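Local structure of vacuolar protein sorting-associated protein 53 (Saccharomyces cerevisiae, 3NS4) at residues 23-28 and 101-106; 30-35 and 109-114; 39-44 and 198-203; 80-85 and 113-118. The protein serves, as a subunit of the GARP tethering complex, in retrograde transport from endosomes to the late Golgi, its C-terminal helical part being described here. The protein carries 2 engineered substitutions. All coordinates share one frame; numbering follows the deposited sequence.

Contact 1 (23-28 and 101-106); sequences YKWNFL and NTSYKR
Trp25 carries most of this contact between two nearly parallel helix segments, whose axes lie 10.1 Å apart at an angle of 9°. Its CG is anti to the carbonyl carbon (chi1 -60°), and this sends the indole across to 101-106.

The apolar part is at the six-membered ring. Tyr104 CA sits over one face, 4.2 Å from the centroid of that ring, in a CH-pi contact. Tyr104 CB adds to it, 3.9 Å from Trp25 CH2. The Tyr104 ring itself does not stack on the indole. It turns its edge to Trp25, with Trp25 CZ3 near its plane.

The polar groups here touch without a hydrogen bond across the segments. Ser103 OG lies over the same indole face as Tyr104 CA, at the pyrrole end, 3.5 Å from Trp25 CD1. The Arg106 chain bends at chi3 and brings NH1 to 3.5 Å from Asn26 OD1. The amide and guanidinium planes are 69° apart. The stronger partner of Arg106 NH1 is Asp29, one turn further along the first helix, in a salt bridge. An alanine in place of Trp25 would probably loosen this end of the helix pair, because the indole face that receives Ser103 and Tyr104 would be gone.

The contact joins the beginning of helix 102-125 to the N-terminal part of helix 20-47, near one end of the helical bundle. The loop between helices 64-87 and 102-125 borders it, with Val92 against Trp25 and Pro89 against Tyr104.

Contact 2 (30-35 and 109-114); sequences KVIDIM and RHADNN. Engineered in segment 30-35: Met35 (natural residue Ile).
Ile32 points from helix segment 30-35 toward helix segment 109-114 and can be followed outward from CB. Its CB branches into CG2, anti to the backbone N, and CG1, anti to the carbonyl carbon (chi1 -71°). CG2 lies over one face of the His110 ring, 4.1 Å from the centroid, in a CH-pi contact. The same methyl is 3.7 Å from Asn114 ND2. CG1 leads on to CD1, which meets Ala111 CB at 4.0 Å.

Asp33, the next residue, lines the polar side. Asn114 ND2 donates to Asp33 OD2 at 3.3 Å, with an N-H...O angle of 161°, though the position of Asp33 OD2 is less certain than the rest. Asn114 ND2 has its stronger partner in Thr36 OG1, so the amide is held by two residues of the first helix. The Asp33 carboxylate also lies at the edge of the His110 ring, with the two planes 76° apart. An alanine in place of His110 would probably leave Ile32 CG2 without the ring face it packs on and Asp33 without this aromatic neighbour.

The two segments run nearly parallel, with axes 10.1 Å apart, as side-by-side members of the helical bundle. Helix 64-87 covers one flank through Phe85, which touches Ile32, Ala111 and the engineered Met35. Trp199, from the chain leading to helix 201-212, packs on Asp33 and Asn114.

Contact 3 (39-44 and 198-203); sequences FVSNTI and KWDKVL
The N-terminal end of helix 201-212 meets helix 20-47 here, and Asp200 is the N-cap residue of the former. Its CG is anti to the backbone N (chi1 -158°), which brings the carboxylate up to 39-44, and its two oxygens have different partners. Asp200 OD1 accepts from Leu203 N in a weak capping bond of 3.4 Å. Asp200 OD2 faces the other helix and accepts from Ser41 OG at 2.6 Å. The hydroxyl comes from above the carboxylate plane, 29° out of it. One acidic group thus caps its own helix and ties it to a neighbour. The cap and the serine bond would probably both help to keep Asp200 ionised.

Apolar contacts lie on either side of this polar pair along helix 20-47. One turn before Ile44, Val40 packs against the root of Trp199, with Val40 CG1 4.1 Å from Trp199 CB. The indole itself leads away from 39-44. Beyond Ser41, Ile44 CG2 touches Leu203 CD1 at 3.8 Å, the two side chains lying alongside each other, head to tail.

Within helix 20-47, Phe39 O accepts from both Thr43 N and Thr43 OG1. The Trp199 side chain also reaches Gln117 of helix 102-125 and Thr36 and Thr37 of helix 20-47. On other sides of 39-44, Val40 touches Leu118 of helix 102-125, and Phe39 and Thr43 pack on helix 64-87.

Contact 4 (80-85 and 113-118); sequences LLKEIF and NNIDQL
Ile115 has far more surface buried in this contact than any other residue, and its CD1 does most of the touching. Both of its torsions, chi1 and chi2, are near -64°, and the bent chain carries CD1 up to the backbone of the facing helix segment 80-85. There CD1 lies 3.8 Å from Lys82 CA and 4.0 Å from Lys82 CB.

Phe85 meets the same methyl, with its CD2 3.9 Å from Ile115 CD1. Ile115 and Phe85 lie side by side with their tips pointing opposite ways. Leu81, one turn earlier, lies over a face of the Phe85 ring through its CG, 4.1 Å above the plane.

The segments are antiparallel, at 173° with axes 10.6 Å apart, and belong to two consecutive helices of the bundle, 64-87 and 102-125. The interface is apolar, and no hydrogen bond crosses it.

Lys82 lies at the border of the contact. Its CG is anti to the backbone N and the chain is extended, so the amine leads away from Ile115. Lys82 NZ and Asp116 OD1 stay 6.8 Å apart. One turn after Ile115, Leu118 CD1 meets Leu81 CD2 at 4.1 Å. Helix 20-47 packs here too, through Phe39 on Leu81.

In the fold
Helix 20-47 comes first in the chain and supplies one side of contacts 1, 2 and 3 in turn. Contacts 1 and 2 return from it to helix 102-125 and close loops that contain helix 64-87. Those two loops cross. Contact 3 closes the longest loop, from helix 20-47 to the start of helix 201-212, and crosses both. Contact 4 joins the consecutive helices 64-87 and 102-125, and its loop lies within that of contact 3. It crosses the loop of contact 1 and ends on the same part of helix 102-125 as contact 2, sharing Asn113 and Asn114. Phe85 joins contacts 2 and 4, and Trp199 brings contact 3 against both.

Contact 1 (23-28 and 101-106)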
# COMPACT_ATOMS: atom_id res chain seq x y z
N TYR A 23 -19.43 3.96 -21.52
CA TYR A 23 -17.98 3.86 -21.73
C TYR A 23 -17.15 4.94 -21.06
O TYR A 23 -16.22 4.64 -20.30
CB TYR A 23 -17.68 3.85 -23.22
CG TYR A 23 -16.26 3.47 -23.57
CD1 TYR A 23 -15.85 2.14 -23.56
CD2 TYR A 23 -15.32 4.44 -23.92
CE1 TYR A 23 -14.52 1.77 -23.88
CE2 TYR A 23 -13.99 4.08 -24.25
CZ TYR A 23 -13.60 2.74 -24.23
OH TYR A 23 -12.30 2.39 -24.54
N LYS A 24 -17.48 6.20 -21.34
CA LYS A 24 -16.73 7.30 -20.77
C LYS A 24 -16.59 7.19 -19.27
O LYS A 24 -15.56 7.53 -18.73
CB LYS A 24 -17.27 8.66 -21.22
CG LYS A 24 -18.68 8.95 -20.83
CD LYS A 24 -19.17 10.28 -21.43
CE LYS A 24 -20.52 10.66 -20.85
NZ LYS A 24 -20.90 11.99 -21.35
N TRP A 25 -17.61 6.70 -18.58
CA TRP A 25 -17.47 6.56 -17.15
C TRP A 25 -16.60 5.36 -16.84
O TRP A 25 -15.84 5.41 -15.91
CB TRP A 25 -18.82 6.50 -16.43
CG TRP A 25 -19.68 7.74 -16.63
CD1 TRP A 25 -20.77 7.86 -17.45
CD2 TRP A 25 -19.49 9.02 -16.04
NE1 TRP A 25 -21.28 9.14 -17.39
CE2 TRP A 25 -20.51 9.87 -16.53
CE3 TRP A 25 -18.57 9.54 -15.12
CZ2 TRP A 25 -20.62 11.19 -16.15
CZ3 TRP A 25 -18.69 10.86 -14.74
CH2 TRP A 25 -19.71 11.67 -15.26
N ASN A 26 -16.67 4.28 -17.61
CA ASN A 26 -15.81 3.16 -17.29
C ASN A 26 -14.38 3.52 -17.47
O ASN A 26 -13.51 3.09 -16.70
CB ASN A 26 -16.16 1.93 -18.09
CG ASN A 26 -17.46 1.28 -17.63
OD1 ASN A 26 -18.04 1.63 -16.59
ND2 ASN A 26 -17.94 0.34 -18.43
N PHE A 27 -14.13 4.34 -18.48
CA PHE A 27 -12.83 4.85 -18.78
C PHE A 27 -12.30 5.67 -17.60
O PHE A 27 -11.20 5.44 -17.13
CB PHE A 27 -12.93 5.72 -20.02
CG PHE A 27 -11.62 6.14 -20.59
CD1 PHE A 27 -10.98 5.37 -21.53
CD2 PHE A 27 -11.03 7.33 -20.19
CE1 PHE A 27 -9.77 5.77 -22.08
CE2 PHE A 27 -9.82 7.73 -20.74
CZ PHE A 27 -9.20 6.95 -21.69
N LEU A 28 -13.08 6.60 -17.07
CA LEU A 28 -12.58 7.32 -15.92
C LEU A 28 -12.26 6.37 -14.80
O LEU A 28 -11.34 6.60 -14.05
CB LEU A 28 -13.54 8.39 -15.44
CG LEU A 28 -13.92 9.45 -16.45
CD1 LEU A 28 -14.61 10.55 -15.70
CD2 LEU A 28 -12.71 9.99 -17.16
N ASN A 101 -24.80 11.32 -11.92
CA ASN A 101 -25.40 10.13 -12.44
C ASN A 101 -25.22 9.03 -11.46
O ASN A 101 -24.20 8.97 -10.78
CB ASN A 101 -24.71 9.72 -13.73
CG ASN A 101 -25.10 10.59 -14.90
OD1 ASN A 101 -25.38 11.78 -14.73
ND2 ASN A 101 -25.12 10.00 -16.09
N THR A 102 -26.21 8.17 -11.39
CA THR A 102 -26.07 7.00 -10.59
C THR A 102 -24.68 6.44 -10.96
O THR A 102 -24.02 5.78 -10.16
CB THR A 102 -27.17 6.02 -10.94
OG1 THR A 102 -27.13 5.80 -12.35
CG2 THR A 102 -28.55 6.64 -10.59
N SER A 103 -24.21 6.77 -12.17
CA SER A 103 -22.88 6.36 -12.62
C SER A 103 -21.77 7.34 -12.17
O SER A 103 -20.70 6.91 -11.75
CB SER A 103 -22.83 6.16 -14.13
OG SER A 103 -22.92 7.40 -14.77
N TYR A 104 -22.04 8.64 -12.27
CA TYR A 104 -21.09 9.64 -11.80
C TYR A 104 -20.69 9.42 -10.32
O TYR A 104 -19.52 9.40 -9.96
CB TYR A 104 -21.67 11.05 -11.97
CG TYR A 104 -21.02 12.06 -11.04
CD1 TYR A 104 -19.71 12.49 -11.25
CD2 TYR A 104 -21.70 12.57 -9.93
CE1 TYR A 104 -19.09 13.40 -10.38
CE2 TYR A 104 -21.08 13.49 -9.06
CZ TYR A 104 -19.78 13.89 -9.30
OH TYR A 104 -19.14 14.79 -8.48
N LYS A 105 -21.68 9.28 -9.46
CA LYS A 105 -21.39 9.03 -8.08
C LYS A 105 -20.54 7.80 -8.03
O LYS A 105 -19.54 7.83 -7.33
CB LYS A 105 -22.66 8.80 -7.27
CG LYS A 105 -23.62 10.00 -7.22
CD LYS A 105 -24.90 9.61 -6.48
CE LYS A 105 -25.89 10.74 -6.47
NZ LYS A 105 -27.13 10.37 -5.75
N ARG A 106 -20.90 6.73 -8.76
CA ARG A 106 -20.06 5.53 -8.73
C ARG A 106 -18.59 5.92 -8.93
O ARG A 106 -17.69 5.47 -8.17
CB ARG A 106 -20.49 4.46 -9.74
CG ARG A 106 -19.41 3.31 -9.87
CD ARG A 106 -19.73 2.24 -10.90
NE ARG A 106 -20.49 2.83 -12.03
CZ ARG A 106 -19.99 3.24 -13.20
NH1 ARG A 106 -18.70 3.14 -13.50
NH2 ARG A 106 -20.83 3.75 -14.09

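Contact 2 (30-35 and 109-114)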
# COMPACT_ATOMS: atom_id res chain seq x y z
N LYS A 30 -11.04 3.46 -15.11
CA LYS A 30 -9.70 2.94 -15.44
C LYS A 30 -8.59 3.94 -15.18
O LYS A 30 -7.57 3.57 -14.59
CB LYS A 30 -9.59 2.38 -16.84
CG LYS A 30 -10.50 1.23 -17.05
CD LYS A 30 -10.30 0.03 -16.07
CE LYS A 30 -11.50 -0.96 -16.21
NZ LYS A 30 -11.33 -2.27 -15.53
N VAL A 31 -8.79 5.20 -15.60
CA VAL A 31 -7.79 6.23 -15.33
C VAL A 31 -7.54 6.25 -13.82
O VAL A 31 -6.41 6.13 -13.36
CB VAL A 31 -8.26 7.56 -15.81
CG1 VAL A 31 -7.21 8.53 -15.63
CG2 VAL A 31 -8.53 7.45 -17.24
N ILE A 32 -8.60 6.32 -13.05
CA ILE A 32 -8.42 6.28 -11.63
C ILE A 32 -7.52 5.12 -11.18
O ILE A 32 -6.50 5.38 -10.55
CB ILE A 32 -9.73 6.22 -10.89
CG1 ILE A 32 -10.43 7.58 -11.01
CG2 ILE A 32 -9.47 5.86 -9.42
CD1 ILE A 32 -11.86 7.52 -10.62
N ASP A 33 -7.88 3.87 -11.51
CA ASP A 33 -7.04 2.72 -11.09
C ASP A 33 -5.60 2.78 -11.60
O ASP A 33 -4.68 2.40 -10.88
CB ASP A 33 -7.65 1.37 -11.45
CG ASP A 33 -8.96 1.02 -10.66
OD1 ASP A 33 -9.78 0.23 -11.22
OD2 ASP A 33 -9.19 1.51 -9.53
N ILE A 34 -5.38 3.26 -12.82
CA ILE A 34 -4.04 3.39 -13.37
C ILE A 34 -3.23 4.31 -12.46
O ILE A 34 -2.17 3.91 -11.94
CB ILE A 34 -4.11 3.91 -14.80
CG1 ILE A 34 -4.56 2.79 -15.72
CG2 ILE A 34 -2.78 4.40 -15.29
CD1 ILE A 34 -5.13 3.24 -16.98
N MSE A 35 -3.75 5.52 -12.23
CA MSE A 35 -3.06 6.46 -11.36
C MSE A 35 -2.85 5.89 -9.97
O MSE A 35 -1.80 6.09 -9.38
CB MSE A 35 -3.78 7.79 -11.28
CG MSE A 35 -3.89 8.50 -12.60
SE MSE A 35 -2.17 8.78 -13.51
CE MSE A 35 -1.23 9.75 -12.08
N ARG A 109 -17.25 7.84 -5.82
CA ARG A 109 -17.00 6.94 -4.66
C ARG A 109 -15.76 6.15 -4.90
O ARG A 109 -15.03 5.83 -3.96
CB ARG A 109 -18.17 6.00 -4.32
CG ARG A 109 -19.48 6.82 -3.91
CD ARG A 109 -20.69 5.87 -3.73
NE ARG A 109 -21.94 6.62 -3.44
CZ ARG A 109 -23.15 6.08 -3.27
NH1 ARG A 109 -23.33 4.76 -3.35
NH2 ARG A 109 -24.20 6.86 -3.01
N HIS A 110 -15.50 5.85 -6.17
CA HIS A 110 -14.35 5.06 -6.52
C HIS A 110 -13.08 5.86 -6.25
O HIS A 110 -12.13 5.36 -5.64
CB HIS A 110 -14.50 4.61 -7.95
CG HIS A 110 -13.34 3.81 -8.47
ND1 HIS A 110 -12.58 2.99 -7.67
CD2 HIS A 110 -12.89 3.63 -9.73
CE1 HIS A 110 -11.67 2.38 -8.41
NE2 HIS A 110 -11.84 2.74 -9.67
N ALA A 111 -13.08 7.12 -6.66
CA ALA A 111 -11.92 7.97 -6.45
C ALA A 111 -11.69 8.10 -4.97
O ALA A 111 -10.58 7.85 -4.47
CB ALA A 111 -12.17 9.30 -7.02
N ASP A 112 -12.75 8.48 -4.27
CA ASP A 112 -12.68 8.66 -2.84
C ASP A 112 -12.18 7.39 -2.16
O ASP A 112 -11.35 7.44 -1.25
CB ASP A 112 -14.05 9.11 -2.27
CG ASP A 112 -14.41 10.59 -2.66
OD1 ASP A 112 -13.49 11.35 -3.09
OD2 ASP A 112 -15.62 11.00 -2.53
N ASN A 113 -12.65 6.24 -2.63
CA ASN A 113 -12.23 4.99 -2.05
C ASN A 113 -10.72 4.80 -2.20
O ASN A 113 -10.02 4.58 -1.20
CB ASN A 113 -13.04 3.87 -2.67
CG ASN A 113 -12.68 2.50 -2.11
OD1 ASN A 113 -11.91 2.36 -1.15
ND2 ASN A 113 -13.27 1.46 -2.71
N ASN A 114 -10.20 4.92 -3.42
CA ASN A 114 -8.75 4.77 -3.64
C ASN A 114 -7.88 5.76 -2.84
O ASN A 114 -6.83 5.39 -2.27
CB ASN A 114 -8.38 4.85 -5.13
CG ASN A 114 -8.90 3.66 -5.95
OD1 ASN A 114 -9.92 3.06 -5.65
ND2 ASN A 114 -8.19 3.36 -7.04

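Contact 3 (39-44 and 198-203)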
# COMPACT_ATOMS: atom_id res chain seq x y z
N PHE A 39 0.88 5.21 -8.25
CA PHE A 39 1.26 5.82 -7.02
C PHE A 39 1.80 4.73 -6.10
O PHE A 39 2.85 4.90 -5.46
CB PHE A 39 0.06 6.53 -6.45
CG PHE A 39 0.41 7.52 -5.39
CD1 PHE A 39 0.41 8.88 -5.68
CD2 PHE A 39 0.77 7.08 -4.11
CE1 PHE A 39 0.72 9.83 -4.68
CE2 PHE A 39 1.11 8.01 -3.13
CZ PHE A 39 1.08 9.38 -3.41
N VAL A 40 1.12 3.60 -6.10
CA VAL A 40 1.54 2.51 -5.25
C VAL A 40 2.84 1.93 -5.72
O VAL A 40 3.78 1.82 -4.95
CB VAL A 40 0.48 1.46 -5.15
CG1 VAL A 40 0.98 0.24 -4.45
CG2 VAL A 40 -0.64 2.05 -4.40
N SER A 41 2.94 1.58 -6.98
CA SER A 41 4.16 0.94 -7.44
C SER A 41 5.41 1.81 -7.25
O SER A 41 6.44 1.35 -6.76
CB SER A 41 4.01 0.45 -8.89
OG SER A 41 3.11 -0.66 -8.98
N ASN A 42 5.34 3.08 -7.63
CA ASN A 42 6.46 3.93 -7.44
C ASN A 42 6.86 4.01 -6.01
O ASN A 42 8.06 4.01 -5.70
CB ASN A 42 6.10 5.33 -7.84
CG ASN A 42 6.20 5.53 -9.28
OD1 ASN A 42 6.20 4.58 -10.07
ND2 ASN A 42 6.31 6.79 -9.66
N THR A 43 5.89 4.14 -5.12
CA THR A 43 6.24 4.20 -3.71
C THR A 43 7.03 2.94 -3.32
O THR A 43 8.14 3.05 -2.78
CB THR A 43 5.02 4.35 -2.81
OG1 THR A 43 4.33 5.54 -3.16
CG2 THR A 43 5.44 4.47 -1.40
N ILE A 44 6.49 1.77 -3.64
CA ILE A 44 7.17 0.56 -3.25
C ILE A 44 8.57 0.42 -3.88
O ILE A 44 9.51 0.07 -3.19
CB ILE A 44 6.32 -0.67 -3.56
CG1 ILE A 44 5.00 -0.65 -2.77
CG2 ILE A 44 7.11 -1.93 -3.28
CD1 ILE A 44 3.95 -1.67 -3.24
N LYS A 198 -2.87 -4.86 -3.19
CA LYS A 198 -3.95 -5.24 -4.08
C LYS A 198 -3.52 -4.68 -5.46
O LYS A 198 -3.84 -5.22 -6.53
CB LYS A 198 -5.28 -4.58 -3.61
CG LYS A 198 -6.26 -4.58 -4.72
CD LYS A 198 -7.67 -4.14 -4.43
CE LYS A 198 -8.44 -4.37 -5.78
NZ LYS A 198 -9.85 -4.84 -5.62
N TRP A 199 -2.75 -3.61 -5.40
CA TRP A 199 -2.38 -2.83 -6.56
C TRP A 199 -1.06 -3.19 -7.22
O TRP A 199 -0.75 -2.65 -8.29
CB TRP A 199 -2.36 -1.34 -6.18
CG TRP A 199 -3.65 -0.86 -5.61
CD1 TRP A 199 -3.94 -0.61 -4.30
CD2 TRP A 199 -4.85 -0.61 -6.34
NE1 TRP A 199 -5.25 -0.18 -4.15
CE2 TRP A 199 -5.84 -0.17 -5.39
CE3 TRP A 199 -5.21 -0.68 -7.70
CZ2 TRP A 199 -7.15 0.18 -5.77
CZ3 TRP A 199 -6.51 -0.33 -8.08
CH2 TRP A 199 -7.47 0.09 -7.12
N ASP A 200 -0.26 -4.03 -6.55
CA ASP A 200 0.96 -4.59 -7.17
C ASP A 200 1.29 -5.90 -6.49
O ASP A 200 2.22 -6.01 -5.72
CB ASP A 200 2.16 -3.63 -7.22
CG ASP A 200 3.18 -4.01 -8.32
OD1 ASP A 200 3.21 -5.20 -8.73
OD2 ASP A 200 3.95 -3.14 -8.79
N LYS A 201 0.48 -6.91 -6.82
CA LYS A 201 0.62 -8.25 -6.27
C LYS A 201 2.02 -8.81 -6.49
O LYS A 201 2.61 -9.41 -5.57
CB LYS A 201 -0.44 -9.16 -6.88
CG LYS A 201 -1.84 -8.75 -6.49
CD LYS A 201 -2.94 -9.45 -7.28
CE LYS A 201 -4.28 -8.91 -6.78
NZ LYS A 201 -5.39 -9.12 -7.73
N VAL A 202 2.56 -8.58 -7.68
CA VAL A 202 3.88 -9.07 -8.04
C VAL A 202 5.00 -8.63 -7.07
O VAL A 202 5.79 -9.47 -6.58
CB VAL A 202 4.28 -8.65 -9.43
CG1 VAL A 202 5.52 -9.42 -9.85
CG2 VAL A 202 3.14 -8.88 -10.38
N LEU A 203 5.08 -7.33 -6.79
CA LEU A 203 6.14 -6.84 -5.89
C LEU A 203 6.09 -7.52 -4.55
O LEU A 203 7.14 -7.88 -4.01
CB LEU A 203 6.14 -5.32 -5.75
CG LEU A 203 6.56 -4.57 -7.03
CD1 LEU A 203 6.37 -3.09 -6.86
CD2 LEU A 203 8.01 -4.87 -7.41

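Contact 4 (80-85 and 113-118)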
# COMPACT_ATOMS: atom_id res chain seq x y z
N LEU A 80 -2.69 16.55 -4.31
CA LEU A 80 -2.85 16.96 -5.70
C LEU A 80 -3.60 15.88 -6.49
O LEU A 80 -4.41 16.18 -7.38
CB LEU A 80 -1.52 17.23 -6.36
CG LEU A 80 -0.62 18.28 -5.73
CD1 LEU A 80 0.74 18.22 -6.36
CD2 LEU A 80 -1.19 19.68 -5.84
N LEU A 81 -3.35 14.62 -6.15
CA LEU A 81 -3.99 13.54 -6.84
C LEU A 81 -5.50 13.55 -6.60
O LEU A 81 -6.32 13.37 -7.52
CB LEU A 81 -3.41 12.22 -6.36
CG LEU A 81 -3.83 11.05 -7.25
CD1 LEU A 81 -3.41 11.36 -8.68
CD2 LEU A 81 -3.24 9.73 -6.75
N LYS A 82 -5.86 13.76 -5.35
CA LYS A 82 -7.24 13.82 -4.98
C LYS A 82 -7.94 14.89 -5.85
O LYS A 82 -9.00 14.63 -6.44
CB LYS A 82 -7.32 14.15 -3.48
CG LYS A 82 -8.74 14.21 -2.94
CD LYS A 82 -8.72 14.79 -1.56
CE LYS A 82 -10.11 14.74 -0.97
NZ LYS A 82 -10.07 15.04 0.47
N GLU A 83 -7.33 16.06 -5.96
CA GLU A 83 -7.92 17.12 -6.76
C GLU A 83 -8.06 16.73 -8.22
O GLU A 83 -9.08 17.03 -8.82
CB GLU A 83 -7.17 18.43 -6.58
CG GLU A 83 -7.47 19.14 -5.25
CD GLU A 83 -8.95 19.62 -5.07
OE1 GLU A 83 -9.72 19.78 -6.06
OE2 GLU A 83 -9.35 19.85 -3.90
N ILE A 84 -7.07 16.05 -8.77
CA ILE A 84 -7.17 15.59 -10.15
C ILE A 84 -8.40 14.71 -10.28
O ILE A 84 -9.23 14.89 -11.17
CB ILE A 84 -5.94 14.83 -10.58
CG1 ILE A 84 -4.79 15.80 -10.80
CG2 ILE A 84 -6.19 14.05 -11.87
CD1 ILE A 84 -3.46 15.12 -11.14
N PHE A 85 -8.52 13.76 -9.38
CA PHE A 85 -9.67 12.87 -9.42
C PHE A 85 -10.99 13.59 -9.36
O PHE A 85 -11.88 13.18 -10.08
CB PHE A 85 -9.60 11.90 -8.26
CG PHE A 85 -8.66 10.77 -8.48
CD1 PHE A 85 -7.83 10.73 -9.59
CD2 PHE A 85 -8.51 9.79 -7.50
CE1 PHE A 85 -6.93 9.68 -9.76
CE2 PHE A 85 -7.61 8.74 -7.68
CZ PHE A 85 -6.81 8.69 -8.81
N ASN A 113 -12.65 6.24 -2.63
CA ASN A 113 -12.23 4.99 -2.05
C ASN A 113 -10.72 4.80 -2.20
O ASN A 113 -10.02 4.58 -1.20
CB ASN A 113 -13.04 3.87 -2.67
CG ASN A 113 -12.68 2.50 -2.11
OD1 ASN A 113 -11.91 2.36 -1.15
ND2 ASN A 113 -13.27 1.46 -2.71
N ASN A 114 -10.20 4.92 -3.42
CA ASN A 114 -8.75 4.77 -3.64
C ASN A 114 -7.88 5.76 -2.84
O ASN A 114 -6.83 5.39 -2.27
CB ASN A 114 -8.38 4.85 -5.13
CG ASN A 114 -8.90 3.66 -5.95
OD1 ASN A 114 -9.92 3.06 -5.65
ND2 ASN A 114 -8.19 3.36 -7.04
N ILE A 115 -8.28 7.02 -2.83
CA ILE A 115 -7.58 8.00 -2.03
C ILE A 115 -7.49 7.53 -0.56
O ILE A 115 -6.40 7.53 0.03
CB ILE A 115 -8.29 9.34 -2.08
CG1 ILE A 115 -8.27 9.88 -3.50
CG2 ILE A 115 -7.62 10.33 -1.17
CD1 ILE A 115 -6.86 10.17 -3.98
N ASP A 116 -8.62 7.12 0.02
CA ASP A 116 -8.61 6.63 1.41
C ASP A 116 -7.51 5.58 1.60
O ASP A 116 -6.69 5.67 2.54
CB ASP A 116 -9.97 6.08 1.88
CG ASP A 116 -11.03 7.20 2.22
OD1 ASP A 116 -10.76 8.41 1.99
OD2 ASP A 116 -12.14 6.86 2.71
N GLN A 117 -7.44 4.62 0.69
CA GLN A 117 -6.45 3.57 0.87
C GLN A 117 -5.05 4.12 0.85
O GLN A 117 -4.22 3.84 1.75
CB GLN A 117 -6.57 2.52 -0.19
CG GLN A 117 -7.95 1.99 -0.32
CD GLN A 117 -8.00 0.80 -1.27
OE1 GLN A 117 -9.05 0.50 -1.86
NE2 GLN A 117 -6.85 0.13 -1.44
N LEU A 118 -4.78 4.92 -0.18
CA LEU A 118 -3.49 5.52 -0.27
C LEU A 118 -3.15 6.22 1.05
O LEU A 118 -2.08 6.01 1.65
CB LEU A 118 -3.50 6.48 -1.45
CG LEU A 118 -3.50 5.74 -2.80
CD1 LEU A 118 -3.46 6.71 -3.96
CD2 LEU A 118 -2.30 4.77 -2.89